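PDB 5ERE: extracellular ligand-binding receptor from Desulfohalobium retbaense DSM 5692, which binds 2-oxo-4-methylpentanoic acid in a periplasmic-binding-protein region and cytosine in a PAS-like sensor region, probably serving as an extracellular signalling receptor. Local coordinates for residues Ser424-Ile427 with Phe433-Ile436; Arg23-Ala28 with Ile38-Gly43. One frame throughout, in Å; residues are numbered along the deposited sequence.

Interaction 1: Ser424-Ile427 with Phe433-Ile436; sequences SQAI and FVGI
I427 and G435 form an antiparallel hydrogen-bonded pair in the sheet of the PAS-like (Cache-clan) sensor domain, within a beta hairpin in which a loop joins strand 427-428 to strand 434-443.

Two backbone bonds define the pair: I427 N to G435 O at 3.0 Å and G435 N to I427 O at 2.8 Å. I427 N lies in the plane of the G435 carbonyl, whereas G435 N is tilted 28° from that of I427. Each carbonyl also receives a CA-H...O contact, G435 O from A426 CA at 3.2 Å and I427 O from V434 CA at 3.3 Å.

The apolar contacts centre on A426. V434 holds CG1 anti to its backbone N (chi1 -180°), which lays this methyl against the A426 carbonyl and 4.0 Å from A426 CB. I436 brings CG1 to A426 CB from beyond G435, while its CG2 leans on S424 O.

The buried S424 places OG 3.5 Å from I436 CA. This hydroxyl donates to Q425 O and accepts from D437 N; an alanine here would probably leave the D437 amide without this acceptor and Q425 O without the hydroxyl that holds it. The OG to Q425 O bond measures 2.8 Å, its donor tilted 34° from the carbonyl plane.

Interaction 2: Arg23-Ala28 with Ile38-Gly43; sequences RAVELA and IVFKDG
The helical bond from L27 N to R23 O, 3.0 Å long, closes the turn that presents V25 and E26 to I38 and F40 of the neighbouring strand. A28 N to A24 O repeats the bond one residue on. Between helix and strand the contact itself is apolar and modest, burying 154 Å² in total.

V25 carries most of the helix side. With CG1 anti to its backbone N (chi1 164°), that methyl reaches the strand and touches two residues at once: CG1 of I38 at 3.8 Å and CZ of F40 at 3.9 Å. It meets the F40 ring obliquely. E26 approaches differently, its CG lying at the ring edge, near the plane, 4.0 Å from F40 CZ; its chain bends at chi2, and the carboxylate plane stands 73° from that of the ring. Within the strand, I38 CG2 lies 3.5 Å above one ring face, offset toward the rim, so I38 helps to fix how the phenyl ring is turned.

V25 also packs on A259 and C263 of helix 254-271, while I38 and F40 touch V6 of strand 3-8. The helix and strand segments run antiparallel, at 173°, with axes 10.6 Å apart. This is the packing of the second half of a beta-alpha-beta crossover, strand 3-8, helix 15-32 and strand 37-42, in the N-terminal lobe, with its five-stranded parallel sheet, of a periplasmic-binding-protein fold.

Overall arrangement
The two contacts belong to separate modules of the one chain: their centres are 58 Å apart and their nearest atoms about 49 Å, on opposite sides of the chain's centre. Interaction 2 sits in the binding-protein region at the outermost strand of its parallel sheet; there the V25 side chain is about 14 Å from the bound 2-oxo-4-methylpentanoic acid, which makes it framework rather than pocket. Interaction 1 lies nearer its ligand. The I427 side chain is about 6 Å from the bound cytosine and about 4 Å from that of Q409, a cytosine-binding residue, while F433 lies about 4 Å, between side chains, from E431, another such residue.

Interaction 1: Ser424-Ile427 with Phe433-Ile436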
loop_
_atom_site.group_PDB
_atom_site.type_symbol
_atom_site.label_atom_id
_atom_site.label_comp_id
_atom_site.label_asym_id
_atom_site.label_seq_id
_atom_site.Cartn_x
_atom_site.Cartn_y
_atom_site.Cartn_z
ATOM N N SER A 424 -0.912 10.138 29.227
ATOM C CA SER A 424 -0.731 8.932 30.034
ATOM C C SER A 424 0.066 7.860 29.293
ATOM O O SER A 424 0.198 7.877 28.067
ATOM C CB SER A 424 -2.088 8.342 30.472
ATOM O OG SER A 424 -2.728 7.673 29.400
ATOM N N GLN A 425 0.614 6.925 30.065
ATOM C CA GLN A 425 1.033 5.634 29.550
ATOM C C GLN A 425 -0.229 4.885 29.124
ATOM O O GLN A 425 -1.304 5.283 29.504
ATOM C CB GLN A 425 1.755 4.818 30.636
ATOM C CG GLN A 425 2.916 5.476 31.318
ATOM C CD GLN A 425 4.099 5.726 30.380
ATOM O OE1 GLN A 425 4.210 5.115 29.308
ATOM N NE2 GLN A 425 4.984 6.632 30.779
ATOM N N ALA A 426 -0.088 3.787 28.392
ATOM C CA ALA A 426 -1.231 2.939 28.026
ATOM C C ALA A 426 -1.696 2.097 29.216
ATOM O O ALA A 426 -1.036 1.142 29.596
ATOM C CB ALA A 426 -0.858 2.049 26.859
ATOM N N ILE A 427 -2.804 2.482 29.831
ATOM C CA ILE A 427 -3.247 1.872 31.080
ATOM C C ILE A 427 -4.715 1.518 30.925
ATOM O O ILE A 427 -5.374 1.990 30.005
ATOM C CB ILE A 427 -3.055 2.810 32.319
ATOM C CG1 ILE A 427 -3.846 4.138 32.123
ATOM C CG2 ILE A 427 -1.554 3.100 32.591
ATOM C CD1 ILE A 427 -3.889 5.047 33.367
ATOM N N PHE A 433 -10.942 -0.641 28.609
ATOM C CA PHE A 433 -9.868 -1.050 27.708
ATOM C C PHE A 433 -8.560 -0.332 28.047
ATOM O O PHE A 433 -8.550 0.664 28.783
ATOM C CB PHE A 433 -10.284 -0.817 26.244
ATOM C CG PHE A 433 -10.498 0.649 25.874
ATOM C CD1 PHE A 433 -9.413 1.447 25.468
ATOM C CD2 PHE A 433 -11.752 1.229 25.952
ATOM C CE1 PHE A 433 -9.591 2.791 25.124
ATOM C CE2 PHE A 433 -11.939 2.588 25.609
ATOM C CZ PHE A 433 -10.855 3.361 25.202
ATOM N N VAL A 434 -7.462 -0.865 27.532
ATOM C CA VAL A 434 -6.143 -0.252 27.712
ATOM C C VAL A 434 -6.040 0.905 26.713
ATOM O O VAL A 434 -6.059 0.685 25.495
ATOM C CB VAL A 434 -5.029 -1.259 27.485
ATOM C CG1 VAL A 434 -3.671 -0.657 27.674
ATOM C CG2 VAL A 434 -5.197 -2.427 28.451
ATOM N N GLY A 435 -5.966 2.123 27.224
ATOM C CA GLY A 435 -5.924 3.275 26.345
ATOM C C GLY A 435 -4.936 4.327 26.805
ATOM O O GLY A 435 -4.176 4.128 27.749
ATOM N N ILE A 436 -4.992 5.467 26.127
ATOM C CA ILE A 436 -4.097 6.613 26.365
ATOM C C ILE A 436 -4.928 7.904 26.484
ATOM O O ILE A 436 -5.778 8.162 25.633
ATOM C CB ILE A 436 -3.052 6.769 25.230
ATOM C CG1 ILE A 436 -2.091 5.579 25.238
ATOM C CG2 ILE A 436 -2.253 8.081 25.393
ATOM C CD1 ILE A 436 -1.280 5.448 23.965
#

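Interaction 2: Arg23-Ala28 with Ile38-Gly43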
loop_
_atom_site.group_PDB
_atom_site.type_symbol
_atom_site.label_atom_id
_atom_site.label_comp_id
_atom_site.label_asym_id
_atom_site.label_seq_id
_atom_site.Cartn_x
_atom_site.Cartn_y
_atom_site.Cartn_z
ATOM N N ARG A 23 7.896 -17.901 -23.116
ATOM C CA ARG A 23 8.977 -18.666 -22.516
ATOM C C ARG A 23 8.641 -19.251 -21.153
ATOM O O ARG A 23 8.907 -20.451 -20.881
ATOM C CB ARG A 23 10.194 -17.751 -22.400
ATOM C CG ARG A 23 10.813 -17.496 -23.728
ATOM C CD ARG A 23 11.954 -16.476 -23.618
ATOM N NE ARG A 23 12.659 -16.354 -24.880
ATOM C CZ ARG A 23 13.623 -15.464 -25.107
ATOM N NH1 ARG A 23 13.975 -14.606 -24.170
ATOM N NH2 ARG A 23 14.225 -15.431 -26.275
ATOM N N ALA A 24 8.049 -18.428 -20.276
ATOM C CA ALA A 24 7.805 -18.897 -18.929
ATOM C C ALA A 24 6.719 -19.996 -18.910
ATOM O O ALA A 24 6.815 -20.957 -18.157
ATOM C CB ALA A 24 7.443 -17.785 -18.061
ATOM N N VAL A 25 5.726 -19.855 -19.783
ATOM C CA VAL A 25 4.632 -20.798 -19.905
ATOM C C VAL A 25 5.120 -22.142 -20.402
ATOM O O VAL A 25 4.682 -23.179 -19.909
ATOM C CB VAL A 25 3.566 -20.258 -20.839
ATOM C CG1 VAL A 25 2.624 -21.340 -21.303
ATOM C CG2 VAL A 25 2.802 -19.186 -20.114
ATOM N N GLU A 26 6.017 -22.114 -21.377
ATOM C CA GLU A 26 6.514 -23.339 -21.960
ATOM C C GLU A 26 7.438 -24.026 -20.992
ATOM O O GLU A 26 7.378 -25.243 -20.874
ATOM C CB GLU A 26 7.205 -23.099 -23.286
ATOM C CG GLU A 26 6.222 -22.538 -24.311
ATOM C CD GLU A 26 6.416 -23.078 -25.696
ATOM O OE1 GLU A 26 5.856 -24.163 -25.977
ATOM O OE2 GLU A 26 7.110 -22.407 -26.492
ATOM N N LEU A 27 8.248 -23.261 -20.268
ATOM C CA LEU A 27 9.125 -23.852 -19.256
ATOM C C LEU A 27 8.320 -24.543 -18.124
ATOM O O LEU A 27 8.631 -25.666 -17.685
ATOM C CB LEU A 27 10.040 -22.769 -18.704
ATOM C CG LEU A 27 11.122 -23.207 -17.729
ATOM C CD1 LEU A 27 12.132 -24.073 -18.435
ATOM C CD2 LEU A 27 11.794 -21.981 -17.208
ATOM N N ALA A 28 7.261 -23.866 -17.690
ATOM C CA ALA A 28 6.367 -24.315 -16.639
ATOM C C ALA A 28 5.634 -25.615 -17.014
ATOM O O ALA A 28 5.440 -26.507 -16.173
ATOM C CB ALA A 28 5.372 -23.227 -16.333
ATOM N N ILE A 38 -1.181 -26.005 -24.478
ATOM C CA ILE A 38 -1.214 -24.563 -24.729
ATOM C C ILE A 38 -1.312 -24.290 -26.208
ATOM O O ILE A 38 -0.632 -24.942 -26.990
ATOM C CB ILE A 38 0.047 -23.856 -24.201
ATOM C CG1 ILE A 38 0.032 -23.792 -22.677
ATOM C CG2 ILE A 38 0.150 -22.439 -24.730
ATOM C CD1 ILE A 38 -1.025 -22.918 -22.115
ATOM N N VAL A 39 -2.148 -23.332 -26.602
ATOM C CA VAL A 39 -2.003 -22.726 -27.921
ATOM C C VAL A 39 -1.908 -21.187 -27.750
ATOM O O VAL A 39 -2.600 -20.580 -26.937
ATOM C CB VAL A 39 -3.146 -23.137 -28.882
ATOM C CG1 VAL A 39 -3.198 -24.672 -29.012
ATOM C CG2 VAL A 39 -4.487 -22.631 -28.425
ATOM N N PHE A 40 -0.976 -20.598 -28.480
ATOM C CA PHE A 40 -0.670 -19.186 -28.363
ATOM C C PHE A 40 -1.382 -18.456 -29.481
ATOM O O PHE A 40 -1.472 -18.971 -30.599
ATOM C CB PHE A 40 0.822 -18.935 -28.453
ATOM C CG PHE A 40 1.587 -19.418 -27.269
ATOM C CD1 PHE A 40 1.584 -18.687 -26.092
ATOM C CD2 PHE A 40 2.312 -20.599 -27.338
ATOM C CE1 PHE A 40 2.283 -19.124 -25.004
ATOM C CE2 PHE A 40 3.045 -21.038 -26.254
ATOM C CZ PHE A 40 3.030 -20.308 -25.081
ATOM N N LYS A 41 -1.927 -17.292 -29.158
ATOM C CA LYS A 41 -2.475 -16.401 -30.174
ATOM C C LYS A 41 -1.874 -14.997 -29.999
ATOM O O LYS A 41 -1.437 -14.604 -28.899
ATOM C CB LYS A 41 -4.004 -16.344 -30.103
ATOM C CG LYS A 41 -4.721 -17.701 -30.310
ATOM C CD LYS A 41 -4.559 -18.209 -31.733
ATOM C CE LYS A 41 -5.293 -19.533 -31.923
ATOM N NZ LYS A 41 -4.785 -20.270 -33.109
ATOM N N ASP A 42 -1.868 -14.250 -31.097
ATOM C CA ASP A 42 -1.228 -12.937 -31.147
ATOM C C ASP A 42 -2.333 -11.902 -30.923
ATOM O O ASP A 42 -3.228 -11.729 -31.747
ATOM C CB ASP A 42 -0.502 -12.764 -32.484
ATOM C CG ASP A 42 0.337 -11.469 -32.547
ATOM O OD1 ASP A 42 0.288 -10.654 -31.609
ATOM O OD2 ASP A 42 1.085 -11.321 -33.519
ATOM N N GLY A 43 -2.311 -11.266 -29.763
ATOM C CA GLY A 43 -3.292 -10.240 -29.467
ATOM C C GLY A 43 -3.024 -8.914 -30.187
ATOM O O GLY A 43 -3.892 -8.048 -30.226
#